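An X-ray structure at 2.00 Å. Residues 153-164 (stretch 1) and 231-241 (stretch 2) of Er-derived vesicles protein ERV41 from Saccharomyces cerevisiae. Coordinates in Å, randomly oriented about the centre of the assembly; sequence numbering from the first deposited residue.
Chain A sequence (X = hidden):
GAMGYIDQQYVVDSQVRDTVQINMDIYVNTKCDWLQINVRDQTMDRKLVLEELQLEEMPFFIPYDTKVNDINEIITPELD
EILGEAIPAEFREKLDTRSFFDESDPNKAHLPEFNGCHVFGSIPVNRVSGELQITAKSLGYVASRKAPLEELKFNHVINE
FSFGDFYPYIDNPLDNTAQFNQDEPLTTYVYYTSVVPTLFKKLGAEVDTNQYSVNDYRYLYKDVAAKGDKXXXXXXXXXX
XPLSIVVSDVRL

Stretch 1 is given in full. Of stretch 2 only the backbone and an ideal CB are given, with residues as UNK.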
# COMPACT_ATOMS: atom_id res chain seq x y z
N LYS A 153 -13.55 6.85 -4.68
CA LYS A 153 -13.32 7.13 -3.27
C LYS A 153 -12.04 6.43 -2.88
O LYS A 153 -11.94 5.21 -3.01
CB LYS A 153 -14.48 6.61 -2.42
CG LYS A 153 -15.81 7.31 -2.65
CD LYS A 153 -16.76 7.09 -1.48
CE LYS A 153 -17.63 5.88 -1.69
NZ LYS A 153 -18.58 6.08 -2.81
N PHE A 154 -11.06 7.20 -2.41
CA PHE A 154 -9.75 6.60 -2.10
C PHE A 154 -9.51 6.31 -0.62
O PHE A 154 -8.37 6.10 -0.20
CB PHE A 154 -8.62 7.42 -2.74
CG PHE A 154 -8.61 7.35 -4.25
CD1 PHE A 154 -8.24 6.18 -4.89
CD2 PHE A 154 -9.01 8.44 -5.02
CE1 PHE A 154 -8.24 6.09 -6.29
CE2 PHE A 154 -9.02 8.37 -6.41
CZ PHE A 154 -8.64 7.19 -7.05
N ASN A 155 -10.59 6.25 0.16
CA ASN A 155 -10.53 5.60 1.46
C ASN A 155 -9.91 4.23 1.25
O ASN A 155 -10.16 3.57 0.24
CB ASN A 155 -11.94 5.44 2.06
CG ASN A 155 -12.69 6.76 2.12
OD1 ASN A 155 -12.16 7.76 2.59
ND2 ASN A 155 -13.92 6.76 1.63
N HIS A 156 -9.06 3.79 2.17
CA HIS A 156 -8.39 2.51 1.93
C HIS A 156 -7.95 1.86 3.22
O HIS A 156 -7.84 2.53 4.26
CB HIS A 156 -7.19 2.70 0.98
CG HIS A 156 -6.14 3.62 1.52
ND1 HIS A 156 -6.25 4.99 1.42
CD2 HIS A 156 -4.97 3.38 2.15
CE1 HIS A 156 -5.18 5.55 1.97
NE2 HIS A 156 -4.39 4.60 2.42
N VAL A 157 -7.75 0.55 3.15
CA VAL A 157 -7.23 -0.22 4.27
C VAL A 157 -6.00 -0.91 3.75
O VAL A 157 -6.05 -1.57 2.72
CB VAL A 157 -8.21 -1.33 4.69
CG1 VAL A 157 -7.54 -2.26 5.72
CG2 VAL A 157 -9.48 -0.71 5.27
N ILE A 158 -4.88 -0.76 4.46
CA ILE A 158 -3.69 -1.49 4.05
C ILE A 158 -3.54 -2.66 5.00
O ILE A 158 -3.20 -2.47 6.17
CB ILE A 158 -2.42 -0.59 4.13
CG1 ILE A 158 -2.54 0.58 3.13
CG2 ILE A 158 -1.16 -1.41 3.80
CD1 ILE A 158 -1.57 1.76 3.40
N ASN A 159 -3.80 -3.87 4.52
CA ASN A 159 -3.62 -5.04 5.37
C ASN A 159 -2.15 -5.44 5.39
O ASN A 159 -1.61 -5.79 6.44
CB ASN A 159 -4.49 -6.21 4.91
CG ASN A 159 -5.95 -5.86 4.91
OD1 ASN A 159 -6.49 -5.46 5.94
ND2 ASN A 159 -6.60 -5.96 3.73
N GLU A 160 -1.52 -5.34 4.22
CA GLU A 160 -0.07 -5.57 4.10
C GLU A 160 0.55 -4.63 3.09
O GLU A 160 -0.04 -4.36 2.03
CB GLU A 160 0.24 -7.02 3.67
CG GLU A 160 1.77 -7.27 3.63
CD GLU A 160 2.15 -8.65 3.11
OE1 GLU A 160 1.25 -9.41 2.71
OE2 GLU A 160 3.37 -8.96 3.10
N PHE A 161 1.75 -4.15 3.40
CA PHE A 161 2.61 -3.49 2.43
C PHE A 161 4.05 -3.73 2.89
O PHE A 161 4.47 -3.17 3.90
CB PHE A 161 2.32 -1.99 2.33
CG PHE A 161 3.01 -1.34 1.18
CD1 PHE A 161 2.54 -1.54 -0.11
CD2 PHE A 161 4.15 -0.56 1.38
CE1 PHE A 161 3.18 -0.96 -1.20
CE2 PHE A 161 4.79 0.01 0.30
CZ PHE A 161 4.31 -0.19 -0.99
N SER A 162 4.77 -4.58 2.17
CA SER A 162 6.10 -5.01 2.63
C SER A 162 7.01 -5.18 1.42
O SER A 162 6.53 -5.21 0.27
CB SER A 162 6.01 -6.33 3.41
OG SER A 162 5.54 -7.37 2.58
N PHE A 163 8.30 -5.29 1.69
CA PHE A 163 9.34 -5.44 0.66
C PHE A 163 10.11 -6.70 0.95
O PHE A 163 10.64 -6.87 2.07
CB PHE A 163 10.32 -4.27 0.73
CG PHE A 163 9.70 -2.94 0.41
CD1 PHE A 163 9.06 -2.21 1.40
CD2 PHE A 163 9.73 -2.45 -0.89
CE1 PHE A 163 8.46 -0.98 1.10
CE2 PHE A 163 9.13 -1.21 -1.20
CZ PHE A 163 8.50 -0.48 -0.19
N GLY A 164 10.19 -7.58 -0.04
CA GLY A 164 11.02 -8.77 0.09
C GLY A 164 10.28 -9.96 0.68
O GLY A 164 9.06 -10.11 0.50
N UNK A 231 -3.97 13.52 -11.51
CA UNK A 231 -5.00 12.56 -11.11
C UNK A 231 -4.78 12.06 -9.67
O UNK A 231 -3.65 11.77 -9.27
CB UNK A 231 -5.01 11.38 -12.08
N UNK A 232 -5.86 12.00 -8.87
CA UNK A 232 -5.77 11.65 -7.45
C UNK A 232 -5.63 10.14 -7.22
O UNK A 232 -5.78 9.36 -8.16
CB UNK A 232 -7.01 12.17 -6.71
N UNK A 233 -5.33 9.74 -5.99
CA UNK A 233 -5.22 8.32 -5.71
C UNK A 233 -4.37 8.00 -4.51
O UNK A 233 -4.25 8.78 -3.56
CB UNK A 233 -4.65 7.60 -6.93
N UNK A 234 -3.78 6.81 -4.54
CA UNK A 234 -3.01 6.33 -3.41
C UNK A 234 -1.63 6.00 -3.96
O UNK A 234 -1.51 5.18 -4.88
CB UNK A 234 -3.67 5.12 -2.73
N UNK A 235 -0.59 6.64 -3.42
CA UNK A 235 0.76 6.51 -3.98
C UNK A 235 1.77 6.03 -2.94
O UNK A 235 1.86 6.58 -1.84
CB UNK A 235 1.22 7.85 -4.56
N UNK A 236 2.55 5.03 -3.31
CA UNK A 236 3.61 4.54 -2.44
C UNK A 236 4.95 4.86 -3.08
O UNK A 236 5.32 4.24 -4.08
CB UNK A 236 3.47 3.04 -2.18
N UNK A 237 5.65 5.85 -2.55
CA UNK A 237 6.98 6.15 -3.05
C UNK A 237 7.98 5.34 -2.25
O UNK A 237 7.82 5.17 -1.03
CB UNK A 237 7.29 7.65 -2.97
N UNK A 238 8.98 4.79 -2.92
CA UNK A 238 9.96 4.00 -2.19
C UNK A 238 11.38 4.29 -2.63
O UNK A 238 11.64 4.58 -3.80
CB UNK A 238 9.66 2.51 -2.36
N UNK A 239 12.29 4.26 -1.68
CA UNK A 239 13.71 4.31 -1.99
C UNK A 239 14.44 3.34 -1.07
O UNK A 239 13.91 2.96 -0.01
CB UNK A 239 14.26 5.73 -1.84
N UNK A 240 15.64 2.95 -1.46
CA UNK A 240 16.37 1.91 -0.75
C UNK A 240 17.66 2.47 -0.19
O UNK A 240 18.48 3.02 -0.93
CB UNK A 240 16.66 0.72 -1.67
N UNK A 241 17.83 2.35 1.12
CA UNK A 241 18.99 2.92 1.78
C UNK A 241 20.25 2.15 1.43
O UNK A 241 20.20 0.92 1.30
CB UNK A 241 18.79 2.94 3.30

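Position 231 lies in loop, its CA-to-CB bond sideways, with stretch 1 beyond 5.5 Å of the ideal CB. Nothing visible selects a side chain. It is Met231, poorly ordered, its end leading away.

At position 232 the CB points toward stretch 1, and the ideal CB sits 4.3 Å from Phe154 CE2. A small or medium apolar residue would suit, proline included. It is Pro232; its CG lies 4.1 Å from Phe154 CE2.

Position 233 has phi 157° and psi -153°. A CB here would be jammed against the carbonyl O of the residue before, which by itself calls for glycine. It is Gly233. Its CA sits over one face of the Phe154 ring, 3.6 Å from the centroid and almost on the ring normal, a CH-pi contact.

Position 234 points toward stretch 1. The ideal CB is 4.9 Å from His156 ND1 and 5.2 Å from Phe154 CD1. That ND1 already donates to Phe154 O, so an apolar side chain of medium length fits best: leucine, isoleucine or methionine. It is Ile234, chi1 m and chi2 t. CD1 reaches His156 CB at 3.6 Å and Phe154 O at 3.7 Å, while CG1 lies over the imidazole face.

Position 235 points away, which leaves the choice open. It is Phe235.

Position 236 points toward stretch 1, its ideal CB 3.5 Å from Phe161 CZ. Ile158 CD1 offers a second apolar surface nearby. A large apolar side chain is expected, and a flat ring could lie along Phe161. It is Phe236, chi1 m. The two rings form an offset stack, centroids of Phe161 and Phe236 4.1 Å apart and planes at 18°. Ile158 CD1 meets the ring edge, 3.9 Å from Phe236 CE2.

Position 237 points away; many residues would do. It is Lys237.

Position 238 points toward stretch 1, with the ideal CB 3.9 Å from Phe163 CZ. Apolar or aromatic residues suit. It is Tyr238, chi1 p; its CB packs 3.8 Å from Phe163 CZ.

Position 239 points away, so stretch 1 sets no preference. It is Asn239, whose OD1 accepts a hydrogen bond from the next backbone N.

At position 240 the CB points sideways, so only a long side chain could reach Phe163. It is Phe240, its CE1 4.0 Å from Phe163 CD2, the ring planes at 90°.

Position 241 is out of reach, leaving a wide choice. It is Glu241.

Stretch 2, residues 231-241: MPGIFFKYNFE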
# COMPACT_ATOMS: atom_id res chain seq x y z
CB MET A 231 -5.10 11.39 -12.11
CG MET A 231 -3.77 10.81 -12.59
SD MET A 231 -3.96 9.27 -13.53
CE MET A 231 -4.04 9.86 -15.23
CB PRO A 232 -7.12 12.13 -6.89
CG PRO A 232 -8.06 12.00 -8.03
CD PRO A 232 -7.25 12.32 -9.27
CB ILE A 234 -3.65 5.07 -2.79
CG1 ILE A 234 -5.06 5.38 -2.28
CG2 ILE A 234 -2.78 4.55 -1.63
CD1 ILE A 234 -5.94 4.12 -2.08
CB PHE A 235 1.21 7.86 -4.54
CG PHE A 235 0.31 8.42 -5.63
CD1 PHE A 235 -0.85 9.13 -5.30
CD2 PHE A 235 0.64 8.27 -6.97
CE1 PHE A 235 -1.68 9.65 -6.31
CE2 PHE A 235 -0.18 8.79 -7.98
CZ PHE A 235 -1.34 9.48 -7.65
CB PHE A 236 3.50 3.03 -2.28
CG PHE A 236 2.21 2.57 -1.64
CD1 PHE A 236 1.08 2.30 -2.40
CD2 PHE A 236 2.13 2.40 -0.25
CE1 PHE A 236 -0.12 1.85 -1.81
CE2 PHE A 236 0.93 1.96 0.35
CZ PHE A 236 -0.19 1.69 -0.43
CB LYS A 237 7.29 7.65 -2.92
CG LYS A 237 6.32 8.53 -3.69
CD LYS A 237 7.06 9.52 -4.58
CE LYS A 237 6.09 10.46 -5.28
NZ LYS A 237 6.77 11.42 -6.20
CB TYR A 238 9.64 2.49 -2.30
CG TYR A 238 9.35 2.02 -3.71
CD1 TYR A 238 10.40 1.69 -4.57
CD2 TYR A 238 8.05 1.91 -4.19
CE1 TYR A 238 10.16 1.25 -5.85
CE2 TYR A 238 7.80 1.47 -5.50
CZ TYR A 238 8.86 1.14 -6.32
OH TYR A 238 8.67 0.71 -7.62
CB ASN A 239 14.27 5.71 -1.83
CG ASN A 239 15.47 5.95 -2.71
OD1 ASN A 239 16.12 4.99 -3.15
ND2 ASN A 239 15.77 7.22 -2.99
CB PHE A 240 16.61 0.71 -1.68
CG PHE A 240 15.33 0.15 -2.25
CD1 PHE A 240 14.61 -0.81 -1.56
CD2 PHE A 240 14.81 0.63 -3.46
CE1 PHE A 240 13.41 -1.32 -2.07
CE2 PHE A 240 13.60 0.14 -3.97
CZ PHE A 240 12.91 -0.84 -3.28
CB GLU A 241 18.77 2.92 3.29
CG GLU A 241 17.49 3.67 3.69
CD GLU A 241 17.41 3.92 5.17
OE1 GLU A 241 18.38 3.57 5.87
OE2 GLU A 241 16.38 4.49 5.65
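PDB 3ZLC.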